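Local atomic coordinates of dihydropteroate synthase (PDB entry 6PZ2), a protein that catalyses the joining of p-aminobenzoate to a dihydropterin pyrophosphate to give dihydropteroate, a step of folate biosynthesis blocked by sulfonamide antibiotics. Residues A[10-15]-A[256-261]; A[23-28]-A[35-40]; A[178-183]-A[191-196]. All coordinates share one frame; numbering follows the deposited sequence.

Overall arrangement
The three contacts sample different parts of the TIM barrel of dihydropteroate synthase. Contact 1 closes the chain on itself, setting the start of the first strand (13-19) against the last helix (251-265), so that contacts 2 and 3 both lie within the loop it closes. Those two each fold a strand-to-helix loop onto the helix that follows, on opposite sides of the chain's centre, with their own centres about 30 Å apart. Contact 3 reaches the pteroic acid directly through Gly181 and Phe182, whereas the side chain of Ile14 in contact 1 stays about 13 Å away from it. The centre of contact 1 lies about 27 Å from that of contact 2 and about 20 Å from that of contact 3.

Contact 1. Residues A[10-15]-A[256-261]; sequences KRTYIM and MAARMT. With SO4 (sulfate ion), chain C; SO4 (sulfate ion), chain H.
Thr12 and Ala258 touch where a TIM barrel closes, the lead-in to its first strand (13-19) lying against its last helix (251-265). The contact centres on the Ala258 methyl: its CB sits 4.0 Å from Thr12 CB, while Ile14 CD1 reaches the same Ala258 CB more loosely, at 4.4 Å. Because Thr12 CG2 stands anti to the backbone N (chi1 -59° for OG1), the hydroxyl is turned the other way, to Asp262 and Arg266 farther along the chain. Thus the apolar half of the threonine packs on the helix and the polar half ties to its final turn and beyond. Ile239 of helix 228-240 presses on both Thr12 and Ala258, and Ile14 is wedged among Val246, Val248, Val251 and Leu255.

The next shell fixes the approach to the strand. With CG between the backbone N and the carbonyl carbon (chi1 67°), the extended Arg11 chain runs alongside Tyr13 and NH2 donates to Thr12 O (2.9 Å), while its guanidinium lies with one face against Tyr13, CE1 standing over its centre. The edge of the group grips a sulfate, probably from the crystallisation liquor: Arg11 NE meets O3 at 2.9 Å and Arg11 NH1 meets O2 at an almost straight 169°. NH1 also forms a salt bridge with Asp50, whose other carboxylate oxygen takes the Ile14 N-H.

On the helix, Met256, Met260 and Thr261 pack against the second subunit. Inside that helix the Thr261 hydroxyl folds back onto the main chain, OG1 donating to Ala257 O (2.8 Å) from the face of the carbonyl opposite to that used by Thr261 N.

Contact 2. Residues A[23-28]-A[35-40]; sequences DSFSDG and DIAIQH
The loop that follows the first strand of the TIM barrel folds back onto its own helix, 33-46, through one aromatic side chain, Phe25, which lies against Ile36 and Ala37. In dihydropteroate synthases this loop is known for its mobility and is thought to take part in forming the substrate site. Here it is held well away from the pteroic acid.

Phe25 uses the rim of its ring. CD1 meets Ile36 CG2 at 4.0 Å, with the adjoining CE1 almost as near to that methyl, and at the far end of the ring CZ comes to 4.2 Å from Ala37 CB. Both methyl groups lie near the ring plane, at its edge, so the faces of the phenyl ring are not what the helix touches. The ring and the isoleucine run alongside each other in opposite senses. Ile36 offers its short branch because CG2 is anti to its backbone N, whereas CG1 (chi1 -73°) turns the longer arm aside, clear of the ring. Ala37 is buried; besides the methyl it offers to CZ, its backbone N lies 4.2 Å from Phe25 CE1.

Val20, just after the strand, touches both Phe25 and Ala37 and extends the apolar patch toward the barrel. A sulfate and a buffer molecule, both probably from the crystallisation liquor, lie close to the Phe25 side chain. On the polar side, Asp27 O accepts from Asn33 ND2, bridging the loop to the start of the helix.

The packing between the two segments is therefore apolar and weakly directional, and the Asp27 to Asn33 bond supplies a polar tie for the loop.

Contact 3. Residues A[178-183]-A[191-196]; sequences PGVGFG and EVLRRL. With PT1 (pteroic acid), chain K.
Pro178 and Val180 meet Val192 and Leu193 of helix 186-195, with Leu196 just beyond it, in the buried seam of a beta-alpha unit of the TIM barrel, in which the loop after strand 174-177 is laid back against the helix it leads to. The far side of the same loop borders the pteroic acid.

The apolar contacts come first. Pro178 presents one edge of its ring: CB meets Val192 CG1 at 3.8 Å and CG meets Leu196 CD1 at 3.7 Å, the leucine crossing the proline at about a right angle. Val180 CG2 and Leu193 CD2 meet at 4.0 Å, again crosswise. Val192 also packs on Met150 and Ile153 of helix 149-166, which continues the hydrophobic layer.

Hydrogen bonds to the main chain shape the loop. Gly179 to Phe182 is a type II turn, closed by Phe182 N to Gly179 O, with Gly181 taking the positive phi of its third position (92°). Lys184 NZ gathers the carbonyls of Pro178, Gly179 and Phe182, and Asn189 holds the N-H of Gly181. Val180 O accepts from Lys213, which also bonds to the ligand.

Ligand contacts fall to the end of the turn. Phe182 CZ lies 3.3 Å from N14, the bridging amine of pteroic acid; one ring face takes C17 of the benzoate part, offset toward the rim, while C3 of the pterin lies in plane at the ring's edge. Gly181 O approaches C19 at 3.6 Å.

A salt bridge lies on the helix itself. Arg195 NH1, shared with Asp148, reaches the anti side of Glu191 OE2 at 2.6 Å; the oxygen lies in the guanidinium plane, but the nitrogen stands 26° out of the carboxylate plane.

Contact 1. Residues A[10-15]-A[256-261]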
loop_
_atom_site.group_PDB
_atom_site.type_symbol
_atom_site.label_atom_id
_atom_site.label_comp_id
_atom_site.label_asym_id
_atom_site.label_seq_id
_atom_site.Cartn_x
_atom_site.Cartn_y
_atom_site.Cartn_z
ATOM N N LYS A 10 -1.143 -19.355 -2.933
ATOM C CA LYS A 10 -1.557 -19.014 -4.274
ATOM C C LYS A 10 -1.814 -17.506 -4.399
ATOM O O LYS A 10 -1.574 -16.942 -5.457
ATOM C CB LYS A 10 -2.835 -19.769 -4.626
ATOM C CG LYS A 10 -3.330 -19.534 -6.037
ATOM C CD LYS A 10 -4.786 -19.885 -6.210
ATOM C CE LYS A 10 -5.164 -20.041 -7.669
ATOM N NZ LYS A 10 -6.572 -20.479 -7.808
ATOM N N ARG A 11 -2.367 -16.873 -3.364
ATOM C CA ARG A 11 -2.702 -15.458 -3.396
ATOM C C ARG A 11 -3.020 -15.014 -1.960
ATOM O O ARG A 11 -2.971 -15.820 -1.037
ATOM C CB ARG A 11 -3.899 -15.175 -4.308
ATOM C CG ARG A 11 -5.220 -15.748 -3.813
ATOM C CD ARG A 11 -6.386 -15.362 -4.696
ATOM N NE ARG A 11 -7.681 -15.943 -4.349
ATOM C CZ ARG A 11 -8.607 -15.393 -3.564
ATOM N NH1 ARG A 11 -9.814 -15.941 -3.524
ATOM N NH2 ARG A 11 -8.328 -14.328 -2.819
ATOM N N THR A 12 -3.329 -13.739 -1.789
ATOM C CA THR A 12 -3.783 -13.221 -0.515
ATOM C C THR A 12 -5.307 -13.356 -0.482
ATOM O O THR A 12 -5.942 -13.206 -1.535
ATOM C CB THR A 12 -3.350 -11.767 -0.335
ATOM O OG1 THR A 12 -1.927 -11.686 -0.419
ATOM C CG2 THR A 12 -3.784 -11.216 1.001
ATOM N N TYR A 13 -5.826 -13.752 0.689
ATOM C CA TYR A 13 -7.249 -13.969 0.938
ATOM C C TYR A 13 -7.719 -12.817 1.824
ATOM O O TYR A 13 -6.934 -12.270 2.628
ATOM C CB TYR A 13 -7.503 -15.372 1.521
ATOM C CG TYR A 13 -7.133 -16.486 0.572
ATOM C CD1 TYR A 13 -8.011 -16.914 -0.405
ATOM C CD2 TYR A 13 -5.863 -17.016 0.569
ATOM C CE1 TYR A 13 -7.645 -17.868 -1.342
ATOM C CE2 TYR A 13 -5.481 -17.979 -0.349
ATOM C CZ TYR A 13 -6.369 -18.391 -1.324
ATOM O OH TYR A 13 -5.988 -19.335 -2.230
ATOM N N ILE A 14 -8.972 -12.458 1.615
ATOM C CA ILE A 14 -9.530 -11.318 2.256
ATOM C C ILE A 14 -10.648 -11.765 3.193
ATOM O O ILE A 14 -11.602 -12.392 2.773
ATOM C CB ILE A 14 -10.065 -10.301 1.225
ATOM C CG1 ILE A 14 -9.015 -9.935 0.171
ATOM C CG2 ILE A 14 -10.600 -9.071 1.944
ATOM C CD1 ILE A 14 -7.764 -9.307 0.743
ATOM N N MET A 15 -10.553 -11.322 4.436
ATOM C CA MET A 15 -11.583 -11.574 5.420
ATOM C C MET A 15 -12.334 -10.265 5.665
ATOM O O MET A 15 -11.746 -9.336 6.151
ATOM C CB MET A 15 -10.956 -12.112 6.717
ATOM C CG MET A 15 -11.867 -12.118 7.955
ATOM S SD MET A 15 -10.987 -12.714 9.450
ATOM C CE MET A 15 -11.031 -14.457 9.046
ATOM N N MET A 256 -7.731 -5.003 -4.109
ATOM C CA MET A 256 -7.029 -4.455 -5.289
ATOM C C MET A 256 -5.538 -4.291 -4.961
ATOM O O MET A 256 -4.699 -4.743 -5.721
ATOM C CB MET A 256 -7.610 -3.112 -5.751
ATOM C CG MET A 256 -9.032 -3.175 -6.250
ATOM S SD MET A 256 -9.207 -4.424 -7.547
ATOM C CE MET A 256 -10.011 -5.796 -6.729
ATOM N N ALA A 257 -5.189 -3.738 -3.788
ATOM C CA ALA A 257 -3.794 -3.603 -3.370
ATOM C C ALA A 257 -3.114 -4.971 -3.205
ATOM O O ALA A 257 -1.910 -5.162 -3.517
ATOM C CB ALA A 257 -3.753 -2.799 -2.070
ATOM N N ALA A 258 -3.865 -5.932 -2.662
ATOM C CA ALA A 258 -3.338 -7.261 -2.448
ATOM C C ALA A 258 -3.023 -7.923 -3.795
ATOM O O ALA A 258 -2.049 -8.632 -3.906
ATOM C CB ALA A 258 -4.346 -8.098 -1.685
ATOM N N ARG A 259 -3.858 -7.723 -4.794
ATOM C CA ARG A 259 -3.573 -8.334 -6.119
ATOM C C ARG A 259 -2.302 -7.736 -6.726
ATOM O O ARG A 259 -1.508 -8.457 -7.288
ATOM C CB ARG A 259 -4.757 -8.099 -7.054
ATOM C CG ARG A 259 -5.946 -8.967 -6.679
ATOM C CD ARG A 259 -7.060 -8.854 -7.688
ATOM N NE ARG A 259 -8.136 -9.769 -7.380
ATOM C CZ ARG A 259 -9.328 -9.746 -7.970
ATOM N NH1 ARG A 259 -10.232 -10.657 -7.652
ATOM N NH2 ARG A 259 -9.601 -8.840 -8.896
ATOM N N MET A 260 -2.065 -6.440 -6.494
ATOM C CA MET A 260 -0.907 -5.790 -7.046
ATOM C C MET A 260 0.315 -6.359 -6.334
ATOM O O MET A 260 1.279 -6.746 -6.969
ATOM C CB MET A 260 -0.986 -4.261 -6.916
ATOM C CG MET A 260 0.096 -3.531 -7.710
ATOM S SD MET A 260 -0.052 -3.863 -9.508
ATOM C CE MET A 260 1.669 -3.992 -9.976
ATOM N N THR A 261 0.221 -6.501 -5.016
ATOM C CA THR A 261 1.328 -7.046 -4.267
ATOM C C THR A 261 1.549 -8.524 -4.621
ATOM O O THR A 261 2.695 -8.982 -4.750
ATOM C CB THR A 261 1.085 -6.854 -2.762
ATOM O OG1 THR A 261 0.626 -5.524 -2.494
ATOM C CG2 THR A 261 2.329 -7.162 -1.978
HETATM S S SO4 C . -9.000 -18.943 -5.721
HETATM O O1 SO4 C . -8.293 -19.648 -4.593
HETATM O O2 SO4 C . -10.197 -18.144 -5.397
HETATM O O3 SO4 C . -8.058 -17.986 -6.343
HETATM O O4 SO4 C . -9.481 -19.916 -6.730
HETATM S S SO4 H . -12.846 -10.129 -10.522
HETATM O O1 SO4 H . -12.510 -11.492 -10.036
HETATM O O2 SO4 H . -13.315 -9.235 -9.416
HETATM O O3 SO4 H . -11.605 -9.609 -11.139
HETATM O O4 SO4 H . -13.903 -10.199 -11.569
#

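Contact 2. Residues A[23-28]-A[35-40]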
loop_
_atom_site.group_PDB
_atom_site.type_symbol
_atom_site.label_atom_id
_atom_site.label_comp_id
_atom_site.label_asym_id
_atom_site.label_seq_id
_atom_site.Cartn_x
_atom_site.Cartn_y
_atom_site.Cartn_z
ATOM N N ASP A 23 -24.399 -1.163 18.754
ATOM C CA ASP A 23 -23.684 0.066 18.285
ATOM C C ASP A 23 -23.328 -0.075 16.806
ATOM O O ASP A 23 -22.980 0.908 16.170
ATOM C CB ASP A 23 -22.327 0.384 18.944
ATOM C CG ASP A 23 -21.554 1.552 18.307
ATOM O OD1 ASP A 23 -22.115 2.679 18.256
ATOM O OD2 ASP A 23 -20.396 1.351 17.822
ATOM N N SER A 24 -23.302 -1.280 16.246
ATOM C CA SER A 24 -22.909 -1.405 14.837
ATOM C C SER A 24 -24.044 -0.899 13.937
ATOM O O SER A 24 -23.820 -0.756 12.760
ATOM C CB SER A 24 -22.554 -2.815 14.426
ATOM O OG SER A 24 -21.628 -3.427 15.309
ATOM N N PHE A 25 -25.262 -0.700 14.440
ATOM C CA PHE A 25 -26.433 -0.402 13.577
ATOM C C PHE A 25 -26.888 1.039 13.830
ATOM O O PHE A 25 -26.698 1.518 14.955
ATOM C CB PHE A 25 -27.593 -1.361 13.882
ATOM C CG PHE A 25 -27.288 -2.798 13.554
ATOM C CD1 PHE A 25 -27.419 -3.265 12.260
ATOM C CD2 PHE A 25 -26.788 -3.657 14.518
ATOM C CE1 PHE A 25 -27.067 -4.564 11.933
ATOM C CE2 PHE A 25 -26.491 -4.968 14.205
ATOM C CZ PHE A 25 -26.625 -5.419 12.911
ATOM N N SER A 26 -27.511 1.702 12.849
ATOM C CA SER A 26 -28.164 3.020 13.095
ATOM C C SER A 26 -29.164 2.932 14.254
ATOM O O SER A 26 -29.253 3.829 15.090
ATOM C CB SER A 26 -28.875 3.529 11.866
ATOM O OG SER A 26 -28.080 3.331 10.710
ATOM N N ASP A 27 -29.939 1.853 14.256
ATOM C CA ASP A 27 -31.006 1.610 15.224
ATOM C C ASP A 27 -30.808 0.192 15.785
ATOM O O ASP A 27 -31.104 -0.810 15.116
ATOM C CB ASP A 27 -32.361 1.854 14.545
ATOM C CG ASP A 27 -33.585 1.914 15.447
ATOM O OD1 ASP A 27 -34.687 2.134 14.899
ATOM O OD2 ASP A 27 -33.437 1.742 16.676
ATOM N N GLY A 28 -30.278 0.120 17.007
ATOM C CA GLY A 28 -29.871 -1.140 17.645
ATOM C C GLY A 28 -31.042 -1.979 18.139
ATOM O O GLY A 28 -30.809 -3.078 18.636
ATOM N N ASP A 35 -31.477 -8.108 8.442
ATOM C CA ASP A 35 -31.442 -7.990 6.972
ATOM C C ASP A 35 -30.342 -7.017 6.519
ATOM O O ASP A 35 -29.752 -7.209 5.453
ATOM C CB ASP A 35 -32.750 -7.436 6.416
ATOM C CG ASP A 35 -33.961 -8.335 6.595
ATOM O OD1 ASP A 35 -35.004 -7.781 6.977
ATOM O OD2 ASP A 35 -33.847 -9.557 6.353
ATOM N N ILE A 36 -30.102 -5.975 7.324
ATOM C CA ILE A 36 -29.033 -4.995 7.102
ATOM C C ILE A 36 -27.675 -5.710 7.180
ATOM O O ILE A 36 -26.852 -5.576 6.263
ATOM C CB ILE A 36 -29.159 -3.834 8.116
ATOM C CG1 ILE A 36 -30.341 -2.910 7.785
ATOM C CG2 ILE A 36 -27.857 -3.051 8.241
ATOM C CD1 ILE A 36 -30.657 -1.855 8.849
ATOM N N ALA A 37 -27.474 -6.511 8.238
ATOM C CA ALA A 37 -26.245 -7.273 8.394
ATOM C C ALA A 37 -26.028 -8.164 7.167
ATOM O O ALA A 37 -24.910 -8.214 6.650
ATOM C CB ALA A 37 -26.244 -8.064 9.679
ATOM N N ILE A 38 -27.079 -8.814 6.688
ATOM C CA ILE A 38 -26.939 -9.748 5.550
ATOM C C ILE A 38 -26.621 -8.973 4.264
ATOM O O ILE A 38 -25.896 -9.476 3.393
ATOM C CB ILE A 38 -28.220 -10.605 5.388
ATOM C CG1 ILE A 38 -28.483 -11.461 6.629
ATOM C CG2 ILE A 38 -28.182 -11.472 4.130
ATOM C CD1 ILE A 38 -27.416 -12.514 6.899
ATOM N N GLN A 39 -27.216 -7.793 4.099
ATOM C CA GLN A 39 -26.928 -6.960 2.922
ATOM C C GLN A 39 -25.448 -6.555 2.952
ATOM O O GLN A 39 -24.749 -6.710 1.925
ATOM C CB GLN A 39 -27.867 -5.749 2.803
ATOM C CG GLN A 39 -27.760 -5.029 1.451
ATOM C CD GLN A 39 -27.849 -5.977 0.275
ATOM O OE1 GLN A 39 -28.818 -6.713 0.134
ATOM N NE2 GLN A 39 -26.816 -6.028 -0.554
ATOM N N HIS A 40 -24.954 -6.165 4.133
ATOM C CA HIS A 40 -23.542 -5.831 4.287
ATOM C C HIS A 40 -22.653 -7.008 3.886
ATOM O O HIS A 40 -21.630 -6.807 3.199
ATOM C CB HIS A 40 -23.231 -5.294 5.693
ATOM C CG HIS A 40 -21.846 -4.748 5.809
ATOM N ND1 HIS A 40 -21.181 -4.177 4.739
ATOM C CD2 HIS A 40 -20.992 -4.678 6.852
ATOM C CE1 HIS A 40 -19.984 -3.786 5.117
ATOM N NE2 HIS A 40 -19.843 -4.089 6.409
#

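Contact 3. Residues A[178-183]-A[191-196]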
loop_
_atom_site.group_PDB
_atom_site.type_symbol
_atom_site.label_atom_id
_atom_site.label_comp_id
_atom_site.label_asym_id
_atom_site.label_seq_id
_atom_site.Cartn_x
_atom_site.Cartn_y
_atom_site.Cartn_z
ATOM N N PRO A 178 -0.598 -12.020 14.908
ATOM C CA PRO A 178 0.225 -11.409 15.946
ATOM C C PRO A 178 -0.540 -10.434 16.839
ATOM O O PRO A 178 0.018 -9.939 17.841
ATOM C CB PRO A 178 1.284 -10.623 15.169
ATOM C CG PRO A 178 0.511 -10.210 13.947
ATOM C CD PRO A 178 -0.227 -11.486 13.595
ATOM N N GLY A 179 -1.763 -10.106 16.459
ATOM C CA GLY A 179 -2.618 -9.368 17.393
ATOM C C GLY A 179 -2.217 -7.912 17.497
ATOM O O GLY A 179 -2.016 -7.368 18.584
ATOM N N VAL A 180 -2.206 -7.242 16.350
ATOM C CA VAL A 180 -1.907 -5.807 16.349
ATOM C C VAL A 180 -2.972 -5.096 17.185
ATOM O O VAL A 180 -4.148 -5.268 16.974
ATOM C CB VAL A 180 -1.817 -5.217 14.923
ATOM C CG1 VAL A 180 -1.671 -3.699 14.925
ATOM C CG2 VAL A 180 -0.671 -5.839 14.133
ATOM N N GLY A 181 -2.543 -4.240 18.101
ATOM C CA GLY A 181 -3.492 -3.489 18.878
ATOM C C GLY A 181 -3.877 -4.169 20.188
ATOM O O GLY A 181 -4.654 -3.591 20.964
ATOM N N PHE A 182 -3.343 -5.348 20.465
ATOM C CA PHE A 182 -3.741 -6.102 21.650
ATOM C C PHE A 182 -2.517 -6.340 22.527
ATOM O O PHE A 182 -1.560 -7.012 22.111
ATOM C CB PHE A 182 -4.307 -7.471 21.276
ATOM C CG PHE A 182 -5.624 -7.493 20.543
ATOM C CD1 PHE A 182 -5.657 -7.535 19.157
ATOM C CD2 PHE A 182 -6.824 -7.586 21.233
ATOM C CE1 PHE A 182 -6.865 -7.621 18.479
ATOM C CE2 PHE A 182 -8.032 -7.650 20.554
ATOM C CZ PHE A 182 -8.050 -7.691 19.174
ATOM N N GLY A 183 -2.512 -5.752 23.720
ATOM C CA GLY A 183 -1.370 -5.963 24.598
ATOM C C GLY A 183 -0.083 -5.332 24.097
ATOM O O GLY A 183 1.028 -5.811 24.392
ATOM N N GLU A 191 6.814 -2.154 15.778
ATOM C CA GLU A 191 7.904 -3.097 15.762
ATOM C C GLU A 191 7.456 -4.458 15.225
ATOM O O GLU A 191 8.176 -5.122 14.454
ATOM C CB GLU A 191 8.462 -3.269 17.173
ATOM C CG GLU A 191 9.523 -4.352 17.180
ATOM C CD GLU A 191 10.483 -4.380 18.348
ATOM O OE1 GLU A 191 10.228 -3.657 19.340
ATOM O OE2 GLU A 191 11.436 -5.188 18.268
ATOM N N VAL A 192 6.288 -4.899 15.683
ATOM C CA VAL A 192 5.731 -6.185 15.219
ATOM C C VAL A 192 5.470 -6.146 13.699
ATOM O O VAL A 192 5.732 -7.122 12.999
ATOM C CB VAL A 192 4.455 -6.505 16.021
ATOM C CG1 VAL A 192 3.662 -7.632 15.387
ATOM C CG2 VAL A 192 4.754 -6.818 17.484
ATOM N N LEU A 193 4.908 -5.061 13.191
ATOM C CA LEU A 193 4.673 -4.894 11.757
ATOM C C LEU A 193 6.002 -4.943 10.998
ATOM O O LEU A 193 6.113 -5.664 9.992
ATOM C CB LEU A 193 3.941 -3.570 11.531
ATOM C CG LEU A 193 2.470 -3.542 11.933
ATOM C CD1 LEU A 193 1.898 -2.142 11.803
ATOM C CD2 LEU A 193 1.653 -4.515 11.092
ATOM N N ARG A 194 7.011 -4.246 11.524
ATOM C CA ARG A 194 8.348 -4.203 10.913
ATOM C C ARG A 194 8.942 -5.619 10.869
ATOM O O ARG A 194 9.571 -5.992 9.895
ATOM C CB ARG A 194 9.228 -3.212 11.692
ATOM C CG ARG A 194 10.485 -2.713 10.988
ATOM C CD ARG A 194 11.457 -2.042 11.952
ATOM N NE ARG A 194 10.865 -1.018 12.808
ATOM C CZ ARG A 194 10.919 -1.003 14.137
ATOM N NH1 ARG A 194 10.336 -0.019 14.807
ATOM N NH2 ARG A 194 11.572 -1.955 14.783
ATOM N N ARG A 195 8.740 -6.418 11.924
ATOM C CA ARG A 195 9.442 -7.714 12.051
ATOM C C ARG A 195 8.531 -8.900 11.693
ATOM O O ARG A 195 8.904 -10.049 11.875
ATOM C CB ARG A 195 10.011 -7.830 13.468
ATOM C CG ARG A 195 11.017 -6.730 13.803
ATOM C CD ARG A 195 11.480 -6.773 15.258
ATOM N NE ARG A 195 12.137 -8.040 15.532
ATOM C CZ ARG A 195 12.425 -8.467 16.746
ATOM N NH1 ARG A 195 12.199 -7.653 17.762
ATOM N NH2 ARG A 195 12.841 -9.709 16.923
ATOM N N LEU A 196 7.373 -8.625 11.121
ATOM C CA LEU A 196 6.314 -9.601 10.968
ATOM C C LEU A 196 6.847 -10.831 10.244
ATOM O O LEU A 196 6.383 -11.926 10.547
ATOM C CB LEU A 196 5.129 -8.971 10.224
ATOM C CG LEU A 196 3.839 -9.785 10.185
ATOM C CD1 LEU A 196 3.322 -10.039 11.595
ATOM C CD2 LEU A 196 2.771 -9.068 9.367
HETATM C C2 PT1 K . -7.335 -8.928 14.690
HETATM C C3 PT1 K . -8.605 -8.490 15.243
HETATM C C5 PT1 K . -9.609 -9.549 15.355
HETATM N N6 PT1 K . -8.905 -7.219 15.620
HETATM C C7 PT1 K . -8.091 -11.129 14.503
HETATM N N9 PT1 K . -9.289 -10.794 15.004
HETATM C C10 PT1 K . -10.113 -6.936 16.133
HETATM N N11 PT1 K . -7.825 -12.394 14.131
HETATM C C12 PT1 K . -11.064 -7.954 16.281
HETATM C C21 PT1 K . -7.167 -0.078 18.345
HETATM O O22 PT1 K . -6.042 0.005 18.862
HETATM O O1 PT1 K . -6.319 -8.068 14.523
HETATM N N4 PT1 K . -7.112 -10.219 14.369
HETATM N N8 PT1 K . -10.816 -9.215 15.859
HETATM C C13 PT1 K . -10.417 -5.522 16.582
HETATM N N14 PT1 K . -9.475 -5.177 17.641
HETATM C C15 PT1 K . -8.991 -3.928 17.816
HETATM C C16 PT1 K . -9.555 -2.804 17.200
HETATM C C17 PT1 K . -7.848 -3.775 18.589
HETATM C C18 PT1 K . -8.982 -1.552 17.406
HETATM C C19 PT1 K . -7.270 -2.525 18.793
HETATM C C20 PT1 K . -7.834 -1.413 18.189
HETATM O O23 PT1 K . -7.709 0.939 17.907
#